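Local coordinates for extracellular solute-binding protein, family 1 (Bifidobacterium longum subsp. infantis, PDB 6FTH) that probably binds human milk oligosaccharides outside the cell and delivers them to an ABC transporter for uptake, at residues A[175-180]-A[258-263]; A[185-190]-A[194-199]; A[281-286]-A[290-295]; A[298-303]-A[311-316]. All coordinates share one frame; numbering follows the deposited sequence.

In the fold
All four contacts lie in one lobe of a two-lobed type II solute-binding fold and gather round its mixed sheet of strands 197-199, 292-297, 154-158 and 311-313. Contact 1, the buried one, joins two helices by leucines and one salt bridge; contacts 2, 3 and 4 are only partly buried. Contact 2 is a polar loop leading from helix 173-185 into strand 197-199, and its oxygens crowd together. Contact 3 ties helix 276-284 to the neighbouring strand 292-297 by a hydrogen bond and a water; it meets contact 2 through the salt bridge of Asp-195 with Lys-291. Contact 4, the smallest, sets a short helix against edge strand 311-313 and touches contact 3 where Tyr-311 reaches Thr-292.

Contact 1: residues A[175-180]-A[258-263]; sequences ELENVL and YHKLIS
Two nearly parallel helices of the alpha/beta lobe, 173-185 and 249-263, meet through Glu-177 and Leu-180 on one and Lys-260 and Leu-261 on the other. The local axes run 11.5 Å apart at an angle of 16°, a wide spacing that is bridged by side chains alone. Glu-177 and Lys-260 both reach across in extended form and cross at about a right angle. Lys-260 NZ donates in a 2.8 Å salt bridge to Glu-177 OE1, which accepts with its syn lone pair, on the side of its other oxygen. The extended lysine, with CG anti to N (chi1 -175°), also lays its CE beside the carboxylate. Beside this ion pair the contact is apolar: Leu-180 CD1 touches Leu-261 CD1 at 3.9 Å, the two side chains crossing at about a right angle. Leu-261 CD2 meets the aliphatic stem of Glu-177 at CG, 4.0 Å away. Glu-177 has a second, long and weak ion-pair partner in Lys-181, while Glu-264 brings a like charge close. On the inner side Leu-180 continues onto Pro-198 and Met-199 of strand 197-199 and Val-294 of strand 292-297, so the leucine layer joins both helices to the sheet.

Contact 2: residues A[185-190]-A[194-199]; sequences TEDPNG and ADEIPM
Glu-196 turns its carboxylate into the loop of Asp-187, Pro-188 and Asn-189, whose type I turn runs from Asp-187 to Gly-190. CG of Glu-196, set beside the backbone N by chi1, rests 3.6 Å from Pro-188 CG; the bend at chi2 (80°) then turns the carboxylate toward the turn. Asn-189 N donates to Glu-196 OE2 at 3.0 Å, nearly along its C-O axis and fairly straight (163°). Glu-196 OE1 takes a hydrogen bond from a water that in turn accepts from Asp-187 N, so OE2 holds the turn backbone directly and OE1 through the water. The Asn-189 side chain, with CG between N and the carbonyl carbon, sends ND2 to Asp-195 OD2 at 3.2 Å, in the amide plane but 28° out of the carboxylate plane; a weak bond goes to OD1. The same ND2 also reaches Ala-290 O, Asn-189 OD1 accepts from Asn-191 N, and Asp-195 OD2 has its main partner in Lys-291. Asp-187 OD2 is held by Gly-192 N. Asp-187 OD1, Asn-189 OD1, Asp-195 OD1 and both Glu-196 oxygens converge, with Asn-189 OD1 only 2.8 Å from Glu-196 OE2. With an alanine here in place of Glu-196, the N of Asn-189 and the water would probably lose their acceptor, the Pro-188 ring its cover and the cluster two of its five oxygens. Such a gathering of acceptors is consistent with a cation site, probably for calcium, as in the EF-hand-like loops of AlgQ-type relatives.

Contact 3: residues A[281-286]-A[290-295]; sequences TDQLSD and AKTGVS
Gln-283, in the last turn of helix 276-284, faces Thr-292 of strand 292-297, in a helix-to-strand connection of the alpha/beta lobe. The tight part is here. Gln-283 is bent at chi2 (70°), which turns its amide toward Thr-292. Thr-292 OG1 donates to Gln-283 OE1 at 2.7 Å, in the carbonyl plane and on a lone pair, with a C=O...donor angle of 127°. The same OE1 also takes a hydrogen bond from Asn-200 ND2, so two donors grip it. A leucine in place of Gln-283 would probably leave Thr-292 OG1 and Asn-200 ND2 without this shared acceptor. The other end is looser and wetter. Ser-285 leaves the helix with positive phi, and its OG, bound to Thr-289 O, lies alongside the stem of Lys-291, 3.3 Å from CG. Lys-291 first points at the helix, then bends away toward Asp-195. Between the backbones a water fills in for direct bonding: it donates to Gln-283 O at 2.7 Å and accepts from Lys-291 N at 2.9 Å. Back on the packed side, Gln-283 CG rests 3.7 Å from Ser-295 OG, and Thr-292 CG2 touches OE1 of the same glutamine at 3.5 Å.

Contact 4: residues A[298-303]-A[311-316]; sequences WSQDAS and YIPIPV
Gln-300, in the first turn of helix 300-304, lays its side chain over Tyr-311 and Pro-313 of the edge strand 311-313. The polar contacts across are slight. Gln-300 NE2 makes a weak hydrogen bond of 3.5 Å to Tyr-311 O, with an angle of 158° at the hydrogen. A water links the same two groups, donating to Tyr-311 O at 2.8 Å and accepting weakly from NE2. The packing contacts are broader: Gln-300 CG lies 4.1 Å from Tyr-311 CB, and the Gln-300 and Pro-313 side chains cross at about a right angle, with NE2 3.6 Å from Pro-313 CD. Beyond CG the chain bends (chi2 97°), bringing the amide onto the strand. Tyr-311 leads its ring away from Gln-300, where it stacks with Phe-304, and its OH bonds Thr-292 O. Capping fixes the helix start: Ser-299 OG accepts from Ala-302 N at 3.1 Å and 165°, an N-cap bond. Strand 154-158, sheet neighbour of 311-313, is backbone-bonded at Ile-312 and Ile-314, and its Phe-156 also touches Gln-300. A short N-capped helix thus packs on an antiparallel edge strand of the mixed core sheet in this lobe of the type II solute-binding fold.

Contact 1: residues A[175-180]-A[258-263]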
loop_
_atom_site.group_PDB
_atom_site.type_symbol
_atom_site.label_atom_id
_atom_site.label_comp_id
_atom_site.label_asym_id
_atom_site.label_seq_id
_atom_site.Cartn_x
_atom_site.Cartn_y
_atom_site.Cartn_z
ATOM N N GLU A 175 24.271 6.600 -15.289
ATOM C CA GLU A 175 24.839 5.302 -14.929
ATOM C C GLU A 175 23.804 4.200 -15.087
ATOM O O GLU A 175 24.129 3.091 -15.537
ATOM C CB GLU A 175 25.356 5.338 -13.487
ATOM C CG GLU A 175 26.642 6.132 -13.330
ATOM C CD GLU A 175 27.104 6.278 -11.893
ATOM O OE1 GLU A 175 26.479 5.694 -10.982
ATOM O OE2 GLU A 175 28.122 6.964 -11.678
ATOM N N LEU A 176 22.536 4.489 -14.753
ATOM C CA LEU A 176 21.495 3.486 -14.954
ATOM C C LEU A 176 21.327 3.152 -16.434
ATOM O O LEU A 176 21.210 1.972 -16.799
ATOM C CB LEU A 176 20.177 3.924 -14.322
ATOM C CG LEU A 176 18.967 3.033 -14.569
ATOM C CD1 LEU A 176 19.171 1.625 -14.022
ATOM C CD2 LEU A 176 17.736 3.698 -13.958
ATOM N N GLU A 177 21.301 4.171 -17.297
ATOM C CA GLU A 177 21.175 3.915 -18.724
ATOM C C GLU A 177 22.331 3.049 -19.215
ATOM O O GLU A 177 22.124 2.088 -19.981
ATOM C CB GLU A 177 21.100 5.243 -19.486
ATOM C CG GLU A 177 20.878 5.050 -20.953
ATOM C CD GLU A 177 20.858 6.348 -21.736
ATOM O OE1 GLU A 177 21.145 7.426 -21.167
ATOM O OE2 GLU A 177 20.538 6.278 -22.939
ATOM N N ASN A 178 23.547 3.337 -18.754
ATOM C CA ASN A 178 24.702 2.550 -19.191
ATOM C C ASN A 178 24.571 1.095 -18.766
ATOM O O ASN A 178 24.852 0.178 -19.556
ATOM C CB ASN A 178 25.980 3.166 -18.637
ATOM C CG ASN A 178 27.223 2.399 -19.039
ATOM O OD1 ASN A 178 27.586 2.359 -20.222
ATOM N ND2 ASN A 178 27.896 1.797 -18.055
ATOM N N VAL A 179 24.146 0.856 -17.520
ATOM C CA VAL A 179 23.923 -0.510 -17.049
ATOM C C VAL A 179 22.879 -1.220 -17.900
ATOM O O VAL A 179 23.038 -2.398 -18.270
ATOM C CB VAL A 179 23.502 -0.481 -15.562
ATOM C CG1 VAL A 179 22.894 -1.801 -15.148
ATOM C CG2 VAL A 179 24.679 -0.089 -14.686
ATOM N N LEU A 180 21.782 -0.530 -18.221
ATOM C CA LEU A 180 20.718 -1.171 -18.972
ATOM C C LEU A 180 21.178 -1.531 -20.378
ATOM O O LEU A 180 20.792 -2.579 -20.898
ATOM C CB LEU A 180 19.497 -0.256 -19.025
ATOM C CG LEU A 180 18.807 0.033 -17.676
ATOM C CD1 LEU A 180 17.670 0.961 -17.909
ATOM C CD2 LEU A 180 18.320 -1.238 -17.011
ATOM N N TYR A 258 12.223 8.014 -19.514
ATOM C CA TYR A 258 11.600 6.753 -19.920
ATOM C C TYR A 258 11.488 6.664 -21.430
ATOM O O TYR A 258 11.699 5.592 -22.007
ATOM C CB TYR A 258 10.234 6.558 -19.284
ATOM C CG TYR A 258 10.299 5.934 -17.897
ATOM C CD1 TYR A 258 10.968 4.727 -17.677
ATOM C CD2 TYR A 258 9.705 6.553 -16.802
ATOM C CE1 TYR A 258 11.012 4.149 -16.409
ATOM C CE2 TYR A 258 9.757 5.987 -15.546
ATOM C CZ TYR A 258 10.411 4.791 -15.348
ATOM O OH TYR A 258 10.447 4.214 -14.110
ATOM N N HIS A 259 11.165 7.772 -22.099
ATOM C CA HIS A 259 11.063 7.673 -23.557
ATOM C C HIS A 259 12.420 7.365 -24.180
ATOM O O HIS A 259 12.504 6.590 -25.140
ATOM C CB HIS A 259 10.464 8.929 -24.175
ATOM C CG HIS A 259 10.398 8.859 -25.667
ATOM N ND1 HIS A 259 9.708 7.865 -26.324
ATOM C CD2 HIS A 259 10.993 9.604 -26.626
ATOM C CE1 HIS A 259 9.856 8.022 -27.630
ATOM N NE2 HIS A 259 10.633 9.068 -27.837
ATOM N N LYS A 260 13.489 7.939 -23.636
ATOM C CA LYS A 260 14.818 7.621 -24.122
ATOM C C LYS A 260 15.093 6.134 -23.961
ATOM O O LYS A 260 15.489 5.454 -24.914
ATOM C CB LYS A 260 15.861 8.457 -23.375
ATOM C CG LYS A 260 17.289 8.262 -23.914
ATOM C CD LYS A 260 18.332 9.038 -23.119
ATOM C CE LYS A 260 19.682 9.035 -23.862
ATOM N NZ LYS A 260 20.814 9.519 -23.024
ATOM N N LEU A 261 14.839 5.603 -22.767
ATOM C CA LEU A 261 15.055 4.184 -22.516
ATOM C C LEU A 261 14.225 3.321 -23.459
ATOM O O LEU A 261 14.731 2.344 -24.031
ATOM C CB LEU A 261 14.702 3.850 -21.073
ATOM C CG LEU A 261 15.532 4.512 -19.963
ATOM C CD1 LEU A 261 15.229 3.878 -18.582
ATOM C CD2 LEU A 261 17.012 4.495 -20.219
ATOM N N ILE A 262 12.932 3.636 -23.588
ATOM C CA ILE A 262 12.044 2.875 -24.466
ATOM C C ILE A 262 12.538 2.929 -25.904
ATOM O O ILE A 262 12.582 1.905 -26.601
ATOM C CB ILE A 262 10.592 3.380 -24.322
ATOM C CG1 ILE A 262 10.016 2.964 -22.973
ATOM C CG2 ILE A 262 9.690 2.816 -25.438
ATOM C CD1 ILE A 262 8.763 3.727 -22.574
ATOM N N SER A 263 12.936 4.113 -26.365
ATOM C CA SER A 263 13.384 4.276 -27.744
ATOM C C SER A 263 14.671 3.501 -28.018
ATOM O O SER A 263 14.944 3.149 -29.173
ATOM C CB SER A 263 13.564 5.768 -28.048
ATOM O OG SER A 263 14.772 6.278 -27.513
#

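Contact 2: residues A[185-190]-A[194-199]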
loop_
_atom_site.group_PDB
_atom_site.type_symbol
_atom_site.label_atom_id
_atom_site.label_comp_id
_atom_site.label_asym_id
_atom_site.label_seq_id
_atom_site.Cartn_x
_atom_site.Cartn_y
_atom_site.Cartn_z
ATOM N N THR A 185 22.797 -5.940 -24.295
ATOM C CA THR A 185 23.652 -6.423 -25.377
ATOM C C THR A 185 24.674 -7.468 -24.968
ATOM O O THR A 185 25.235 -8.123 -25.851
ATOM C CB THR A 185 24.419 -5.266 -26.030
ATOM O OG1 THR A 185 25.234 -4.592 -25.068
ATOM C CG2 THR A 185 23.441 -4.272 -26.650
ATOM N N GLU A 186 24.951 -7.627 -23.673
ATOM C CA GLU A 186 26.042 -8.473 -23.217
ATOM C C GLU A 186 25.581 -9.828 -22.659
ATOM O O GLU A 186 26.387 -10.523 -22.043
ATOM C CB GLU A 186 26.916 -7.712 -22.204
ATOM C CG GLU A 186 27.460 -6.390 -22.792
ATOM C CD GLU A 186 28.263 -5.564 -21.825
ATOM O OE1 GLU A 186 28.597 -6.067 -20.730
ATOM O OE2 GLU A 186 28.573 -4.396 -22.165
ATOM N N ASP A 187 24.341 -10.244 -22.898
ATOM C CA ASP A 187 23.890 -11.593 -22.572
ATOM C C ASP A 187 24.239 -11.986 -21.134
ATOM O O ASP A 187 24.831 -13.048 -20.897
ATOM C CB ASP A 187 24.494 -12.595 -23.549
ATOM C CG ASP A 187 23.842 -13.959 -23.459
ATOM O OD1 ASP A 187 22.648 -14.027 -23.117
ATOM O OD2 ASP A 187 24.527 -14.978 -23.727
ATOM N N PRO A 188 23.878 -11.174 -20.143
ATOM C CA PRO A 188 24.286 -11.505 -18.773
ATOM C C PRO A 188 23.738 -12.824 -18.277
ATOM O O PRO A 188 24.348 -13.431 -17.396
ATOM C CB PRO A 188 23.771 -10.314 -17.947
ATOM C CG PRO A 188 22.652 -9.736 -18.769
ATOM C CD PRO A 188 23.159 -9.890 -20.193
ATOM N N ASN A 189 22.610 -13.305 -18.797
ATOM C CA ASN A 189 22.105 -14.595 -18.337
ATOM C C ASN A 189 22.722 -15.780 -19.067
ATOM O O ASN A 189 22.388 -16.922 -18.731
ATOM C CB ASN A 189 20.565 -14.662 -18.312
ATOM C CG ASN A 189 19.913 -14.765 -19.694
ATOM O OD1 ASN A 189 20.568 -15.060 -20.694
ATOM N ND2 ASN A 189 18.601 -14.575 -19.730
ATOM N N GLY A 190 23.593 -15.527 -20.044
ATOM C CA GLY A 190 24.461 -16.551 -20.599
ATOM C C GLY A 190 23.836 -17.498 -21.596
ATOM O O GLY A 190 24.490 -18.473 -21.981
ATOM N N ALA A 194 19.167 -12.736 -27.055
ATOM C CA ALA A 194 18.906 -11.364 -26.608
ATOM C C ALA A 194 17.511 -11.305 -25.994
ATOM O O ALA A 194 16.584 -10.670 -26.506
ATOM C CB ALA A 194 19.053 -10.381 -27.763
ATOM N N ASP A 195 17.363 -12.042 -24.894
ATOM C CA ASP A 195 16.090 -12.181 -24.205
ATOM C C ASP A 195 16.009 -11.308 -22.965
ATOM O O ASP A 195 14.931 -11.210 -22.379
ATOM C CB ASP A 195 15.835 -13.648 -23.805
ATOM C CG ASP A 195 16.890 -14.211 -22.847
ATOM O OD1 ASP A 195 18.045 -13.769 -22.870
ATOM O OD2 ASP A 195 16.556 -15.131 -22.066
ATOM N N GLU A 196 17.125 -10.705 -22.567
ATOM C CA GLU A 196 17.142 -9.843 -21.398
ATOM C C GLU A 196 16.220 -8.658 -21.611
ATOM O O GLU A 196 16.299 -7.958 -22.626
ATOM C CB GLU A 196 18.556 -9.331 -21.158
ATOM C CG GLU A 196 19.512 -10.318 -20.497
ATOM C CD GLU A 196 20.112 -11.357 -21.455
ATOM O OE1 GLU A 196 19.891 -11.284 -22.679
ATOM O OE2 GLU A 196 20.810 -12.258 -20.941
ATOM N N ILE A 197 15.368 -8.417 -20.620
ATOM C CA ILE A 197 14.590 -7.188 -20.518
ATOM C C ILE A 197 15.348 -6.292 -19.549
ATOM O O ILE A 197 15.326 -6.552 -18.337
ATOM C CB ILE A 197 13.182 -7.489 -19.989
ATOM C CG1 ILE A 197 12.438 -8.450 -20.927
ATOM C CG2 ILE A 197 12.395 -6.182 -19.843
ATOM C CD1 ILE A 197 11.126 -9.027 -20.359
ATOM N N PRO A 198 16.066 -5.265 -20.019
ATOM C CA PRO A 198 16.920 -4.522 -19.088
ATOM C C PRO A 198 16.153 -3.938 -17.919
ATOM O O PRO A 198 16.563 -4.122 -16.771
ATOM C CB PRO A 198 17.569 -3.474 -19.989
ATOM C CG PRO A 198 17.591 -4.143 -21.336
ATOM C CD PRO A 198 16.298 -4.839 -21.411
ATOM N N MET A 199 15.064 -3.233 -18.195
ATOM C CA MET A 199 14.184 -2.690 -17.169
ATOM C C MET A 199 12.748 -2.964 -17.603
ATOM O O MET A 199 12.408 -2.749 -18.772
ATOM C CB MET A 199 14.420 -1.184 -17.015
ATOM C CG MET A 199 13.529 -0.546 -15.987
ATOM S SD MET A 199 14.075 1.142 -15.614
ATOM C CE MET A 199 12.978 1.576 -14.225
HETATM O O HOH W 1 21.771 -9.854 -24.246
#

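Contact 3: residues A[281-286]-A[290-295]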
loop_
_atom_site.group_PDB
_atom_site.type_symbol
_atom_site.label_atom_id
_atom_site.label_comp_id
_atom_site.label_asym_id
_atom_site.label_seq_id
_atom_site.Cartn_x
_atom_site.Cartn_y
_atom_site.Cartn_z
ATOM N N THR A 281 4.997 -12.020 -14.698
ATOM C CA THR A 281 5.457 -13.282 -15.267
ATOM C C THR A 281 6.810 -13.118 -15.942
ATOM O O THR A 281 7.641 -14.033 -15.892
ATOM C CB THR A 281 4.391 -13.824 -16.222
ATOM O OG1 THR A 281 3.211 -14.116 -15.468
ATOM C CG2 THR A 281 4.861 -15.097 -16.933
ATOM N N ASP A 282 7.062 -11.960 -16.553
ATOM C CA ASP A 282 8.383 -11.689 -17.113
ATOM C C ASP A 282 9.459 -11.855 -16.049
ATOM O O ASP A 282 10.472 -12.528 -16.265
ATOM C CB ASP A 282 8.450 -10.259 -17.652
ATOM C CG ASP A 282 7.648 -10.041 -18.930
ATOM O OD1 ASP A 282 7.428 -10.995 -19.712
ATOM O OD2 ASP A 282 7.266 -8.874 -19.175
ATOM N N GLN A 283 9.275 -11.213 -14.893
ATOM C CA GLN A 283 10.324 -11.235 -13.882
ATOM C C GLN A 283 10.522 -12.635 -13.291
ATOM O O GLN A 283 11.646 -13.016 -12.952
ATOM C CB GLN A 283 9.995 -10.231 -12.778
ATOM C CG GLN A 283 10.419 -8.776 -13.063
ATOM C CD GLN A 283 9.603 -8.114 -14.135
ATOM O OE1 GLN A 283 9.942 -8.184 -15.320
ATOM N NE2 GLN A 283 8.512 -7.472 -13.738
ATOM N N LEU A 284 9.442 -13.393 -13.115
ATOM C CA LEU A 284 9.568 -14.721 -12.517
ATOM C C LEU A 284 10.185 -15.719 -13.491
ATOM O O LEU A 284 10.844 -16.680 -13.063
ATOM C CB LEU A 284 8.199 -15.222 -12.074
ATOM C CG LEU A 284 7.600 -14.471 -10.887
ATOM C CD1 LEU A 284 6.112 -14.756 -10.775
ATOM C CD2 LEU A 284 8.301 -14.822 -9.591
ATOM N N SER A 285 9.976 -15.511 -14.789
ATOM C CA SER A 285 10.565 -16.370 -15.806
ATOM C C SER A 285 10.195 -17.823 -15.524
ATOM O O SER A 285 9.060 -18.111 -15.130
ATOM C CB SER A 285 12.076 -16.146 -15.826
ATOM O OG SER A 285 12.695 -16.838 -16.893
ATOM N N ASP A 286 11.137 -18.742 -15.701
ATOM C CA ASP A 286 10.897 -20.152 -15.413
ATOM C C ASP A 286 11.474 -20.587 -14.072
ATOM O O ASP A 286 11.524 -21.787 -13.792
ATOM C CB ASP A 286 11.452 -21.030 -16.543
ATOM C CG ASP A 286 12.952 -20.917 -16.685
ATOM O OD1 ASP A 286 13.561 -20.113 -15.945
ATOM O OD2 ASP A 286 13.529 -21.648 -17.531
ATOM N N ALA A 290 17.008 -16.009 -15.283
ATOM C CA ALA A 290 16.547 -14.649 -15.041
ATOM C C ALA A 290 16.393 -13.912 -16.362
ATOM O O ALA A 290 17.218 -14.058 -17.267
ATOM C CB ALA A 290 17.566 -13.913 -14.179
ATOM N N LYS A 291 15.351 -13.082 -16.452
ATOM C CA LYS A 291 15.056 -12.311 -17.656
ATOM C C LYS A 291 15.165 -10.807 -17.481
ATOM O O LYS A 291 15.517 -10.122 -18.442
ATOM C CB LYS A 291 13.642 -12.615 -18.163
ATOM C CG LYS A 291 13.389 -14.076 -18.473
ATOM C CD LYS A 291 14.030 -14.505 -19.784
ATOM C CE LYS A 291 13.680 -15.953 -20.078
ATOM N NZ LYS A 291 14.238 -16.417 -21.390
ATOM N N THR A 292 14.885 -10.267 -16.294
ATOM C CA THR A 292 14.757 -8.822 -16.115
ATOM C C THR A 292 15.896 -8.251 -15.278
ATOM O O THR A 292 16.255 -8.794 -14.232
ATOM C CB THR A 292 13.424 -8.530 -15.454
ATOM O OG1 THR A 292 12.362 -9.036 -16.274
ATOM C CG2 THR A 292 13.226 -7.020 -15.261
ATOM N N GLY A 293 16.443 -7.120 -15.728
ATOM C CA GLY A 293 17.551 -6.494 -15.042
ATOM C C GLY A 293 17.116 -5.629 -13.865
ATOM O O GLY A 293 17.692 -5.734 -12.773
ATOM N N VAL A 294 16.082 -4.811 -14.079
ATOM C CA VAL A 294 15.623 -3.817 -13.107
ATOM C C VAL A 294 14.095 -3.816 -13.096
ATOM O O VAL A 294 13.461 -3.815 -14.153
ATOM C CB VAL A 294 16.162 -2.411 -13.462
ATOM C CG1 VAL A 294 15.497 -1.339 -12.567
ATOM C CG2 VAL A 294 17.681 -2.354 -13.342
ATOM N N SER A 295 13.503 -3.801 -11.907
ATOM C CA SER A 295 12.054 -3.695 -11.793
ATOM C C SER A 295 11.701 -3.113 -10.431
ATOM O O SER A 295 12.538 -3.041 -9.528
ATOM C CB SER A 295 11.347 -5.035 -12.022
ATOM O OG SER A 295 11.634 -5.924 -10.973
HETATM O O HOH W 2 14.011 -12.178 -14.004
#

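Contact 4: residues A[298-303]-A[311-316]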
loop_
_atom_site.group_PDB
_atom_site.type_symbol
_atom_site.label_atom_id
_atom_site.label_comp_id
_atom_site.label_asym_id
_atom_site.label_seq_id
_atom_site.Cartn_x
_atom_site.Cartn_y
_atom_site.Cartn_z
ATOM N N TRP A 298 7.758 -5.355 -4.295
ATOM C CA TRP A 298 7.545 -5.472 -2.852
ATOM C C TRP A 298 8.719 -6.131 -2.145
ATOM O O TRP A 298 9.220 -5.603 -1.147
ATOM C CB TRP A 298 6.284 -6.323 -2.635
ATOM C CG TRP A 298 5.977 -6.731 -1.233
ATOM C CD1 TRP A 298 6.279 -7.932 -0.646
ATOM C CD2 TRP A 298 5.278 -5.972 -0.251
ATOM N NE1 TRP A 298 5.816 -7.957 0.653
ATOM C CE2 TRP A 298 5.200 -6.761 0.918
ATOM C CE3 TRP A 298 4.714 -4.695 -0.239
ATOM C CZ2 TRP A 298 4.551 -6.332 2.071
ATOM C CZ3 TRP A 298 4.078 -4.268 0.925
ATOM C CH2 TRP A 298 4.014 -5.077 2.054
ATOM N N SER A 299 9.165 -7.289 -2.642
ATOM C CA SER A 299 10.308 -8.007 -2.078
ATOM C C SER A 299 10.911 -8.872 -3.177
ATOM O O SER A 299 10.240 -9.193 -4.159
ATOM C CB SER A 299 9.898 -8.888 -0.896
ATOM O OG SER A 299 9.163 -9.995 -1.369
ATOM N N GLN A 300 12.183 -9.240 -3.004
ATOM C CA GLN A 300 12.807 -10.103 -4.008
ATOM C C GLN A 300 12.050 -11.410 -4.149
ATOM O O GLN A 300 11.849 -11.897 -5.264
ATOM C CB GLN A 300 14.279 -10.328 -3.724
ATOM C CG GLN A 300 15.087 -9.060 -3.667
ATOM C CD GLN A 300 15.280 -8.591 -2.245
ATOM O OE1 GLN A 300 14.324 -8.212 -1.566
ATOM N NE2 GLN A 300 16.526 -8.624 -1.770
ATOM N N ASP A 301 11.575 -11.980 -3.039
ATOM C CA ASP A 301 10.834 -13.231 -3.152
ATOM C C ASP A 301 9.560 -13.051 -3.959
ATOM O O ASP A 301 9.244 -13.865 -4.834
ATOM C CB ASP A 301 10.504 -13.803 -1.773
ATOM C CG ASP A 301 9.854 -15.176 -1.875
ATOM O OD1 ASP A 301 10.592 -16.179 -2.034
ATOM O OD2 ASP A 301 8.612 -15.248 -1.852
ATOM N N ALA A 302 8.781 -12.005 -3.664
ATOM C CA ALA A 302 7.515 -11.823 -4.357
ATOM C C ALA A 302 7.735 -11.536 -5.836
ATOM O O ALA A 302 6.955 -11.983 -6.682
ATOM C CB ALA A 302 6.721 -10.679 -3.726
ATOM N N SER A 303 8.779 -10.766 -6.165
ATOM C CA SER A 303 9.030 -10.390 -7.556
ATOM C C SER A 303 9.670 -11.519 -8.365
ATOM O O SER A 303 9.384 -11.664 -9.562
ATOM C CB SER A 303 9.940 -9.164 -7.605
ATOM O OG SER A 303 9.181 -7.988 -7.352
ATOM N N TYR A 311 19.023 -10.885 -6.905
ATOM C CA TYR A 311 18.474 -9.530 -6.915
ATOM C C TYR A 311 18.661 -8.850 -5.572
ATOM O O TYR A 311 18.513 -9.479 -4.512
ATOM C CB TYR A 311 16.990 -9.528 -7.301
ATOM C CG TYR A 311 16.766 -9.892 -8.741
ATOM C CD1 TYR A 311 16.693 -11.223 -9.137
ATOM C CD2 TYR A 311 16.661 -8.916 -9.713
ATOM C CE1 TYR A 311 16.489 -11.562 -10.462
ATOM C CE2 TYR A 311 16.439 -9.239 -11.042
ATOM C CZ TYR A 311 16.378 -10.574 -11.419
ATOM O OH TYR A 311 16.191 -10.915 -12.748
ATOM N N ILE A 312 18.955 -7.549 -5.631
ATOM C CA ILE A 312 19.033 -6.720 -4.436
ATOM C C ILE A 312 18.175 -5.474 -4.607
ATOM O O ILE A 312 17.943 -5.007 -5.741
ATOM C CB ILE A 312 20.476 -6.316 -4.105
ATOM C CG1 ILE A 312 21.052 -5.393 -5.190
ATOM C CG2 ILE A 312 21.338 -7.580 -3.937
ATOM C CD1 ILE A 312 22.435 -4.830 -4.882
ATOM N N PRO A 313 17.706 -4.886 -3.506
ATOM C CA PRO A 313 17.075 -3.567 -3.578
ATOM C C PRO A 313 18.182 -2.536 -3.605
ATOM O O PRO A 313 19.152 -2.637 -2.845
ATOM C CB PRO A 313 16.298 -3.479 -2.253
ATOM C CG PRO A 313 16.640 -4.771 -1.462
ATOM C CD PRO A 313 17.850 -5.343 -2.120
ATOM N N ILE A 314 18.040 -1.545 -4.477
ATOM C CA ILE A 314 19.005 -0.449 -4.515
ATOM C C ILE A 314 18.375 0.904 -4.234
ATOM O O ILE A 314 17.219 1.159 -4.611
ATOM C CB ILE A 314 19.750 -0.361 -5.854
ATOM C CG1 ILE A 314 18.771 -0.217 -7.014
ATOM C CG2 ILE A 314 20.678 -1.557 -6.003
ATOM C CD1 ILE A 314 19.442 0.164 -8.331
ATOM N N PRO A 315 19.129 1.817 -3.637
ATOM C CA PRO A 315 18.677 3.209 -3.601
ATOM C C PRO A 315 18.403 3.689 -5.023
ATOM O O PRO A 315 19.058 3.265 -5.985
ATOM C CB PRO A 315 19.873 3.941 -2.997
ATOM C CG PRO A 315 20.634 2.851 -2.210
ATOM C CD PRO A 315 20.469 1.647 -3.034
ATOM N N VAL A 316 17.446 4.595 -5.174
ATOM C CA VAL A 316 17.109 5.017 -6.538
ATOM C C VAL A 316 18.235 5.881 -7.096
ATOM O O VAL A 316 18.783 6.720 -6.370
ATOM C CB VAL A 316 15.770 5.760 -6.567
ATOM C CG1 VAL A 316 15.865 7.189 -5.963
ATOM C CG2 VAL A 316 15.202 5.811 -8.006
HETATM O O HOH W 3 17.947 -11.475 -2.577
#